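Local coordinates for protein circadian oscillation regulator (Nostoc sp., PDB 1R5Q) that probably stimulates autophosphorylation of KaiC as part of the cyanobacterial KaiABC circadian oscillator, working as a homodimer, at residues I40-F44 and H91-Y96. Numbering follows the deposited sequence.
Sequences INAVF and HLCEAY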
ATOM      1  N   ILE A  40      -5.610   4.066   2.659  1.00 32.97           N
ATOM      2  CA  ILE A  40      -6.781   3.201   2.731  1.00 32.92           C
ATOM      3  C   ILE A  40      -8.031   3.887   2.149  1.00 33.57           C
ATOM      4  O   ILE A  40      -8.765   3.301   1.360  1.00 31.33           O
ATOM      5  CB  ILE A  40      -7.049   2.775   4.190  1.00 32.06           C
ATOM      6  CG1 ILE A  40      -5.883   1.895   4.680  1.00 32.49           C
ATOM      7  CG2 ILE A  40      -8.383   2.039   4.301  1.00 31.56           C
ATOM      8  CD1 ILE A  40      -5.547   0.698   3.762  1.00 32.73           C
ATOM      9  N   ASN A  41      -8.247   5.137   2.532  1.00 34.51           N
ATOM     10  CA  ASN A  41      -9.415   5.867   2.054  1.00 36.93           C
ATOM     11  C   ASN A  41      -9.387   6.036   0.529  1.00 35.28           C
ATOM     12  O   ASN A  41     -10.427   5.984  -0.132  1.00 36.51           O
ATOM     13  CB  ASN A  41      -9.488   7.216   2.780  1.00 39.53           C
ATOM     14  CG  ASN A  41     -10.789   7.961   2.512  1.00 43.26           C
ATOM     15  OD1 ASN A  41     -10.815   8.911   1.732  1.00 45.17           O
ATOM     16  ND2 ASN A  41     -11.871   7.533   3.163  1.00 44.50           N
ATOM     17  N   ALA A  42      -8.199   6.200  -0.037  1.00 34.26           N
ATOM     18  CA  ALA A  42      -8.072   6.371  -1.477  1.00 33.87           C
ATOM     19  C   ALA A  42      -8.352   5.094  -2.256  1.00 33.39           C
ATOM     20  O   ALA A  42      -9.041   5.147  -3.272  1.00 31.94           O
ATOM     21  CB  ALA A  42      -6.674   6.908  -1.837  1.00 34.26           C
ATOM     22  N   VAL A  43      -7.813   3.949  -1.814  1.00 31.53           N
ATOM     23  CA  VAL A  43      -8.046   2.692  -2.531  1.00 29.32           C
ATOM     24  C   VAL A  43      -9.503   2.279  -2.340  1.00 30.36           C
ATOM     25  O   VAL A  43     -10.099   1.642  -3.210  1.00 29.26           O
ATOM     26  CB  VAL A  43      -7.097   1.530  -2.046  1.00 31.77           C
ATOM     27  CG1 VAL A  43      -5.641   1.905  -2.291  1.00 32.39           C
ATOM     28  CG2 VAL A  43      -7.292   1.262  -0.585  1.00 31.36           C
ATOM     29  N   PHE A  44     -10.051   2.659  -1.187  1.00 29.49           N
ATOM     30  CA  PHE A  44     -11.439   2.405  -0.809  1.00 30.45           C
ATOM     31  C   PHE A  44     -12.338   3.224  -1.752  1.00 31.77           C
ATOM     32  O   PHE A  44     -13.226   2.688  -2.394  1.00 31.87           O
ATOM     33  CB  PHE A  44     -11.632   2.868   0.630  1.00 29.23           C
ATOM     34  CG  PHE A  44     -13.031   2.707   1.167  1.00 33.11           C
ATOM     35  CD1 PHE A  44     -13.654   1.463   1.188  1.00 33.48           C
ATOM     36  CD2 PHE A  44     -13.693   3.794   1.725  1.00 33.76           C
ATOM     37  CE1 PHE A  44     -14.912   1.302   1.762  1.00 35.03           C
ATOM     38  CE2 PHE A  44     -14.946   3.649   2.302  1.00 35.21           C
ATOM     39  CZ  PHE A  44     -15.561   2.395   2.324  1.00 35.58           C
ATOM     40  N   HIS A  91      -6.806  -3.116   7.537  1.00 28.20           N
ATOM     41  CA  HIS A  91      -7.442  -1.794   7.567  1.00 28.86           C
ATOM     42  C   HIS A  91      -8.434  -1.644   6.422  1.00 28.10           C
ATOM     43  O   HIS A  91      -9.491  -1.049   6.581  1.00 28.81           O
ATOM     44  CB  HIS A  91      -6.404  -0.670   7.465  1.00 31.59           C
ATOM     45  CG  HIS A  91      -5.780  -0.315   8.775  1.00 36.64           C
ATOM     46  ND1 HIS A  91      -4.847  -1.117   9.395  1.00 37.23           N
ATOM     47  CD2 HIS A  91      -6.003   0.724   9.614  1.00 39.14           C
ATOM     48  CE1 HIS A  91      -4.522  -0.588  10.560  1.00 39.17           C
ATOM     49  NE2 HIS A  91      -5.210   0.529  10.720  1.00 40.17           N
ATOM     50  N   LEU A  92      -8.081  -2.167   5.257  1.00 26.63           N
ATOM     51  CA  LEU A  92      -8.983  -2.066   4.130  1.00 27.97           C
ATOM     52  C   LEU A  92     -10.246  -2.888   4.406  1.00 27.99           C
ATOM     53  O   LEU A  92     -11.353  -2.433   4.136  1.00 27.40           O
ATOM     54  CB  LEU A  92      -8.298  -2.520   2.837  1.00 26.48           C
ATOM     55  CG  LEU A  92      -9.094  -2.291   1.541  1.00 27.89           C
ATOM     56  CD1 LEU A  92      -9.497  -0.809   1.434  1.00 24.57           C
ATOM     57  CD2 LEU A  92      -8.258  -2.699   0.335  1.00 26.46           C
ATOM     58  N   CYS A  93     -10.080  -4.091   4.952  0.50 27.35           N
ATOM     59  CA  CYS A  93     -11.228  -4.945   5.271  0.50 28.06           C
ATOM     60  C   CYS A  93     -12.207  -4.247   6.206  0.50 28.15           C
ATOM     61  O   CYS A  93     -13.423  -4.302   6.013  0.50 27.77           O
ATOM     62  CB  CYS A  93     -10.773  -6.243   5.948  0.50 27.93           C
ATOM     63  SG  CYS A  93     -10.012  -7.430   4.846  0.50 29.71           S
ATOM     64  N   GLU A  94     -11.665  -3.599   7.226  1.00 28.03           N
ATOM     65  CA  GLU A  94     -12.490  -2.916   8.194  1.00 30.05           C
ATOM     66  C   GLU A  94     -13.211  -1.715   7.591  1.00 30.01           C
ATOM     67  O   GLU A  94     -14.324  -1.416   7.996  1.00 28.13           O
ATOM     68  CB  GLU A  94     -11.662  -2.510   9.416  1.00 33.26           C
ATOM     69  CG  GLU A  94     -11.259  -3.719  10.327  1.00 34.51           C
ATOM     70  CD  GLU A  94     -12.464  -4.429  10.976  1.00 38.91           C
ATOM     71  OE1 GLU A  94     -12.660  -5.640  10.722  1.00 38.68           O
ATOM     72  OE2 GLU A  94     -13.212  -3.775  11.743  1.00 38.22           O
ATOM     73  N   ALA A  95     -12.586  -1.037   6.632  1.00 30.23           N
ATOM     74  CA  ALA A  95     -13.215   0.121   5.976  1.00 31.77           C
ATOM     75  C   ALA A  95     -14.467  -0.393   5.270  1.00 32.18           C
ATOM     76  O   ALA A  95     -15.562   0.159   5.409  1.00 32.54           O
ATOM     77  CB  ALA A  95     -12.243   0.755   4.946  1.00 29.75           C
ATOM     78  N   TYR A  96     -14.295  -1.473   4.520  1.00 31.42           N
ATOM     79  CA  TYR A  96     -15.394  -2.082   3.803  1.00 33.50           C
ATOM     80  C   TYR A  96     -16.459  -2.664   4.740  1.00 34.66           C
ATOM     81  O   TYR A  96     -17.661  -2.462   4.521  1.00 34.12           O
ATOM     82  CB  TYR A  96     -14.857  -3.173   2.857  1.00 34.91           C
ATOM     83  CG  TYR A  96     -14.378  -2.639   1.522  1.00 36.47           C
ATOM     84  CD1 TYR A  96     -13.042  -2.783   1.105  1.00 37.40           C
ATOM     85  CD2 TYR A  96     -15.267  -2.004   0.665  1.00 36.50           C
ATOM     86  CE1 TYR A  96     -12.617  -2.294  -0.146  1.00 37.31           C
ATOM     87  CE2 TYR A  96     -14.859  -1.518  -0.573  1.00 38.06           C
ATOM     88  CZ  TYR A  96     -13.537  -1.662  -0.975  1.00 38.74           C
ATOM     89  OH  TYR A  96     -13.178  -1.142  -2.208  1.00 39.48           O
TER
HETATM   90  O   HOH W   1     -10.564  -1.066  -2.835  1.00 40.26           O
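Two helices that cross at a wide angle commonly pack by fitting the bumps of one into hollows of the other, and here two segments 9.9 Å apart at their axes and crossing at -58° do so with mostly apolar and aromatic side chains. Ile-40, whose CA comes nearest to that of Leu-92, is one bump: it drops into the hollow lined by His-91, Leu-92 and Ala-95, with CG1 3.8 Å from CB of His-91 and CG2 4.1 Å from CB of Ala-95. In return Leu-92 presses CD1 against CG2 of Val-43 at 3.6 Å, one turn along from Ile-40. The pair joins helix 33-45 to the C-terminal helix 82-100 in the four-helix bundle of the KaiA C-terminal domain, whose helix 8-24 touches Val-43 through Leu-14. Small Ala-95 offers a shallow seat for a ring: its CB lies over one face of Phe-44, 4.2 Å from the ring centroid, a CH-pi contact. The edge of the same ring points at the face of Tyr-96 in a T-shaped stack, centroids 4.9 Å apart and planes at 73°. Beyond the rings a water bridges the gap, donating to O of Val-43 at 2.8 Å and accepting from OH of Tyr-96 at 2.7 Å.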